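Local coordinates for mandelate racemase/muconate lactonizing protein (Paenibacillus sp., PDB 3V5C) that probably dehydrates galacturonate as a magnesium-dependent lyase of the enolase superfamily, here in a mutant form with magnesium bound, at residues A32-G37 with G175-P179; N210-L214 with A234-E238. The protein carries 1 engineered substitution. Residue numbers count along the deposited sequence, not the author numbering.

Contact 1 of 2, residues A32-G37 with G175-P179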
loop_
_atom_site.group_PDB
_atom_site.type_symbol
_atom_site.label_atom_id
_atom_site.label_comp_id
_atom_site.label_asym_id
_atom_site.label_seq_id
_atom_site.Cartn_x
_atom_site.Cartn_y
_atom_site.Cartn_z
ATOM N N ALA A 32 4.895 -13.436 12.655
ATOM C CA ALA A 32 5.889 -12.421 12.959
ATOM C C ALA A 32 6.572 -11.921 11.693
ATOM O O ALA A 32 6.455 -12.522 10.626
ATOM C CB ALA A 32 6.930 -12.985 13.933
ATOM N N ASN A 33 7.274 -10.794 11.816
ATOM C CA ASN A 33 8.210 -10.377 10.778
ATOM C C ASN A 33 9.590 -10.188 11.390
ATOM O O ASN A 33 9.806 -10.544 12.547
ATOM C CB ASN A 33 7.735 -9.133 10.009
ATOM C CG ASN A 33 7.769 -7.863 10.845
ATOM O OD1 ASN A 33 8.399 -7.813 11.894
ATOM N ND2 ASN A 33 7.067 -6.822 10.373
ATOM N N GLY A 34 10.520 -9.654 10.607
ATOM C CA GLY A 34 11.890 -9.511 11.065
ATOM C C GLY A 34 12.062 -8.839 12.426
ATOM O O GLY A 34 12.988 -9.175 13.179
ATOM N N ARG A 35 11.190 -7.878 12.738
ATOM C CA ARG A 35 11.371 -7.041 13.926
ATOM C C ARG A 35 10.357 -7.213 15.044
ATOM O O ARG A 35 10.680 -6.948 16.200
ATOM C CB ARG A 35 11.414 -5.559 13.538
ATOM C CG ARG A 35 10.169 -5.090 12.822
ATOM C CD ARG A 35 10.243 -3.590 12.541
ATOM N NE ARG A 35 10.263 -2.823 13.781
ATOM C CZ ARG A 35 9.175 -2.386 14.413
ATOM N NH1 ARG A 35 9.294 -1.695 15.533
ATOM N NH2 ARG A 35 7.961 -2.636 13.925
ATOM N N ILE A 36 9.133 -7.619 14.718
ATOM C CA ILE A 36 8.099 -7.762 15.750
ATOM C C ILE A 36 7.352 -9.091 15.625
ATOM O O ILE A 36 7.558 -9.844 14.670
ATOM C CB ILE A 36 7.097 -6.586 15.750
ATOM C CG1 ILE A 36 6.360 -6.517 14.416
ATOM C CG2 ILE A 36 7.836 -5.284 16.079
ATOM C CD1 ILE A 36 5.379 -5.342 14.349
ATOM N N GLY A 37 6.488 -9.361 16.603
ATOM C CA GLY A 37 5.807 -10.642 16.716
ATOM C C GLY A 37 4.571 -10.803 15.853
ATOM O O GLY A 37 4.338 -10.043 14.917
ATOM N N GLY A 175 17.327 -12.132 12.680
ATOM C CA GLY A 175 17.594 -10.878 13.365
ATOM C C GLY A 175 17.087 -10.865 14.798
ATOM O O GLY A 175 17.707 -10.300 15.699
ATOM N N ARG A 176 15.935 -11.489 15.014
ATOM C CA ARG A 176 15.321 -11.492 16.328
ATOM C C ARG A 176 14.745 -12.860 16.714
ATOM O O ARG A 176 15.022 -13.352 17.802
ATOM C CB ARG A 176 14.215 -10.437 16.398
ATOM C CG ARG A 176 13.492 -10.451 17.720
ATOM C CD ARG A 176 12.489 -9.324 17.850
ATOM N NE ARG A 176 11.933 -9.342 19.198
ATOM C CZ ARG A 176 10.914 -8.599 19.619
ATOM N NH1 ARG A 176 10.300 -7.751 18.798
ATOM N NH2 ARG A 176 10.509 -8.708 20.876
ATOM N N HIS A 177 13.950 -13.474 15.839
ATOM C CA HIS A 177 13.120 -14.609 16.260
ATOM C C HIS A 177 13.758 -16.006 16.242
ATOM O O HIS A 177 13.273 -16.922 16.917
ATOM C CB HIS A 177 11.811 -14.640 15.468
ATOM C CG HIS A 177 11.015 -13.374 15.569
ATOM N ND1 HIS A 177 10.412 -12.961 16.739
ATOM C CD2 HIS A 177 10.722 -12.430 14.643
ATOM C CE1 HIS A 177 9.790 -11.815 16.531
ATOM N NE2 HIS A 177 9.970 -11.467 15.271
ATOM N N MET A 178 14.806 -16.174 15.445
ATOM C CA MET A 178 15.557 -17.425 15.371
ATOM C C MET A 178 17.028 -17.093 15.519
ATOM O O MET A 178 17.421 -15.949 15.330
ATOM C CB MET A 178 15.363 -18.096 14.007
ATOM C CG MET A 178 13.970 -18.605 13.698
ATOM S SD MET A 178 13.960 -19.484 12.131
ATOM C CE MET A 178 14.993 -20.912 12.529
ATOM N N PRO A 179 17.855 -18.091 15.842
ATOM C CA PRO A 179 19.303 -17.885 15.878
ATOM C C PRO A 179 19.749 -17.337 14.530
ATOM O O PRO A 179 19.198 -17.688 13.483
ATOM C CB PRO A 179 19.847 -19.296 16.114
ATOM C CG PRO A 179 18.754 -19.953 16.921
ATOM C CD PRO A 179 17.478 -19.448 16.276
HETATM O O HOH W 1 13.659 -11.884 13.275
#
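His177 lays one face of its imidazole over the methyl of Ala32, a CH-pi contact with CB 3.9 Å from the ring centroid and 24° off its normal. At the edge of the same ring, near its plane, His177 NE2 donates to Ile36 O at 3.0 Å and also approaches Asn33 O at 2.9 Å, a weak bond with an N-H...O angle of only 115°. Both carbonyls are presented to the imidazole by a tight turn over residues 33-36. Asn33 OD1 accepts from Arg35 N and Ile36 N, each at 2.9 Å, which makes an Asx turn and Asx motif, and Asn33 N closes the curl on Ile36 O at 3.0 Å. In the enolase fold this turn belongs to the loop between strands 14-30 and 42-52 of the N-terminal capping domain, while 175-179 follows barrel strand 167-170 and leads into helix 180-198, with Pro179 as N-cap; the contact therefore joins cap to barrel. Arg176, extended with every chi near trans, reaches along the turn so that NH1 donates to Arg35 O at 2.7 Å and lies 3.8 Å from Ile36 CA. Closer to the backbone of 175-179, water 1 accepts from His177 N (3.0 Å) and lies 2.8 Å from Gly34 O, to which it can donate. On the barrel side, Leu140 touches the side chain of His177.

Contact 2 of 2, residues N210-L214 with A234-E238. Engineered in segment 234-238: Ala234 (natural residue Glu). With MG (magnesium ion), chain E.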
loop_
_atom_site.group_PDB
_atom_site.type_symbol
_atom_site.label_atom_id
_atom_site.label_comp_id
_atom_site.label_asym_id
_atom_site.label_seq_id
_atom_site.Cartn_x
_atom_site.Cartn_y
_atom_site.Cartn_z
ATOM N N ASN A 210 14.334 -4.533 7.911
ATOM C CA ASN A 210 15.584 -3.989 8.456
ATOM C C ASN A 210 16.419 -4.918 9.336
ATOM O O ASN A 210 17.324 -4.470 10.044
ATOM C CB ASN A 210 15.315 -2.679 9.202
ATOM C CG ASN A 210 14.911 -1.557 8.263
ATOM O OD1 ASN A 210 15.277 -1.564 7.077
ATOM N ND2 ASN A 210 14.160 -0.594 8.779
ATOM N N ALA A 211 16.145 -6.216 9.264
ATOM C CA ALA A 211 16.800 -7.163 10.162
ATOM C C ALA A 211 18.180 -7.610 9.704
ATOM O O ALA A 211 18.863 -8.323 10.432
ATOM C CB ALA A 211 15.914 -8.372 10.383
ATOM N N TYR A 212 18.590 -7.228 8.492
ATOM C CA TYR A 212 19.911 -7.586 8.016
ATOM C C TYR A 212 20.928 -6.469 8.296
ATOM O O TYR A 212 20.565 -5.418 8.827
ATOM C CB TYR A 212 19.859 -7.871 6.511
ATOM C CG TYR A 212 19.155 -9.163 6.104
ATOM C CD1 TYR A 212 18.927 -10.200 7.015
ATOM C CD2 TYR A 212 18.749 -9.350 4.783
ATOM C CE1 TYR A 212 18.293 -11.386 6.605
ATOM C CE2 TYR A 212 18.127 -10.507 4.373
ATOM C CZ TYR A 212 17.912 -11.518 5.272
ATOM O OH TYR A 212 17.294 -12.653 4.803
ATOM N N ASN A 213 22.200 -6.726 7.974
ATOM C CA ASN A 213 23.204 -5.678 7.742
ATOM C C ASN A 213 23.734 -5.941 6.329
ATOM O O ASN A 213 23.211 -6.836 5.625
ATOM C CB ASN A 213 24.302 -5.685 8.826
ATOM C CG ASN A 213 25.012 -7.027 8.944
ATOM O OD1 ASN A 213 24.955 -7.866 8.038
ATOM N ND2 ASN A 213 25.693 -7.234 10.069
ATOM N N LEU A 214 24.715 -5.175 5.870
ATOM C CA LEU A 214 25.094 -5.263 4.474
ATOM C C LEU A 214 25.651 -6.649 4.123
ATOM O O LEU A 214 25.343 -7.199 3.062
ATOM C CB LEU A 214 26.066 -4.140 4.111
ATOM C CG LEU A 214 26.626 -4.114 2.690
ATOM C CD1 LEU A 214 25.512 -3.954 1.647
ATOM C CD2 LEU A 214 27.648 -2.965 2.574
ATOM N N ALA A 234 13.884 -2.981 2.367
ATOM C CA ALA A 234 14.202 -2.810 3.778
ATOM C C ALA A 234 15.243 -3.803 4.286
ATOM O O ALA A 234 15.052 -4.420 5.322
ATOM C CB ALA A 234 12.934 -2.874 4.619
ATOM N N ALA A 235 16.349 -3.948 3.559
ATOM C CA ALA A 235 17.417 -4.841 4.004
ATOM C C ALA A 235 17.937 -4.431 5.380
ATOM O O ALA A 235 18.155 -5.273 6.274
ATOM C CB ALA A 235 18.543 -4.865 2.981
ATOM N N PHE A 236 18.096 -3.123 5.539
ATOM C CA PHE A 236 18.578 -2.493 6.763
ATOM C C PHE A 236 18.139 -1.047 6.641
ATOM O O PHE A 236 17.811 -0.586 5.549
ATOM C CB PHE A 236 20.104 -2.593 6.861
ATOM C CG PHE A 236 20.808 -2.409 5.534
ATOM C CD1 PHE A 236 21.280 -3.505 4.809
ATOM C CD2 PHE A 236 20.959 -1.139 4.991
ATOM C CE1 PHE A 236 21.906 -3.341 3.566
ATOM C CE2 PHE A 236 21.581 -0.959 3.756
ATOM C CZ PHE A 236 22.059 -2.053 3.034
ATOM N N HIS A 237 18.109 -0.325 7.751
ATOM C CA HIS A 237 17.666 1.062 7.655
ATOM C C HIS A 237 18.500 1.789 6.605
ATOM O O HIS A 237 19.726 1.695 6.595
ATOM C CB HIS A 237 17.736 1.775 8.996
ATOM C CG HIS A 237 17.135 3.141 8.955
ATOM N ND1 HIS A 237 15.795 3.338 8.715
ATOM C CD2 HIS A 237 17.688 4.372 9.051
ATOM C CE1 HIS A 237 15.537 4.634 8.696
ATOM N NE2 HIS A 237 16.666 5.283 8.902
ATOM N N GLU A 238 17.817 2.503 5.714
ATOM C CA GLU A 238 18.465 3.119 4.571
ATOM C C GLU A 238 19.677 3.963 4.955
ATOM O O GLU A 238 19.661 4.727 5.927
ATOM C CB GLU A 238 17.469 3.954 3.776
ATOM C CG GLU A 238 16.735 5.001 4.594
ATOM C CD GLU A 238 15.378 4.535 5.069
ATOM O OE1 GLU A 238 14.470 5.379 5.203
ATOM O OE2 GLU A 238 15.195 3.310 5.293
HETATM MG MG MG E . 13.589 1.928 5.335
HETATM O O HOH W 2 18.457 -1.632 10.557
HETATM O O HOH W 3 13.488 2.011 7.495
HETATM O O HOH W 4 12.289 3.650 5.135
HETATM O O HOH W 5 15.016 0.365 5.472
HETATM O O HOH W 6 11.880 0.675 5.247
#
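The magnesium ion takes Glu238 OE2 at 2.1 Å and waters 3, 4, 5 and 6 at 2.1 to 2.2 Å; Asp261 completes the site. Water 4 also donates to Glu238 OE1 (2.8 Å), and water 3 lies 2.9 Å from His237 ND1, in hydrogen-bonding contact with the ring. Between the two backbones, Asn210 N donates to Ala234 O at 2.7 Å and Tyr212 N to Ala235 O at 3.0 Å, so the two loops are joined just beyond their strands, before 234-238 turns off toward the metal. Water 2 extends the link, donating to Asn210 O and accepting from His237 N, both at 3.1 Å. This is the C-terminal mouth of the enolase-superfamily barrel: 210-214 follows strand 204-207, the loop 234-238 follows the neighbouring parallel strand 231-233, and the metal ligands of this superfamily sit at or just beyond the C-terminal ends of the barrel strands. Ala234 is an engineered replacement of a glutamate; its CB approaches the side chain of Asn210. Away from the metal, Phe236 is buried and packs against 210-214, with CB 3.5 Å from Tyr212 O, CD1 3.8 Å from Asn213 C and CE1 4.1 Å from Leu214 CD1. Leu214 begins helix 214-223, for which Asn213 is the N-cap, its OD1 accepting from Leu216 N. The Tyr212 side chain leads away from 234-238 to a hydrogen bond between its OH and Asp187, while the ring of Phe236 meets that of Tyr243 from helix 240-253.

Overall arrangement
Both contacts are partly buried and lie on the same side of the chain's centre, about 13 Å apart between centres. Contact 2 stays within the barrel, joining loops after adjacent strands, whereas contact 1 brings a loop of the N-terminal cap against a loop from an earlier barrel strand. Their chemistry differs accordingly: side chains of 175-179 seek backbone carbonyls in contact 1, while contact 2 combines backbone-to-backbone bonds, a buried aromatic ring and direct metal coordination. The two touch through Ala211, whose CB is 4.1 Å from Gly34 O and 4.2 Å from Gly175 CA, and Asn33 touches Asn209, so the cap turn rests beside the metal-bearing mouth.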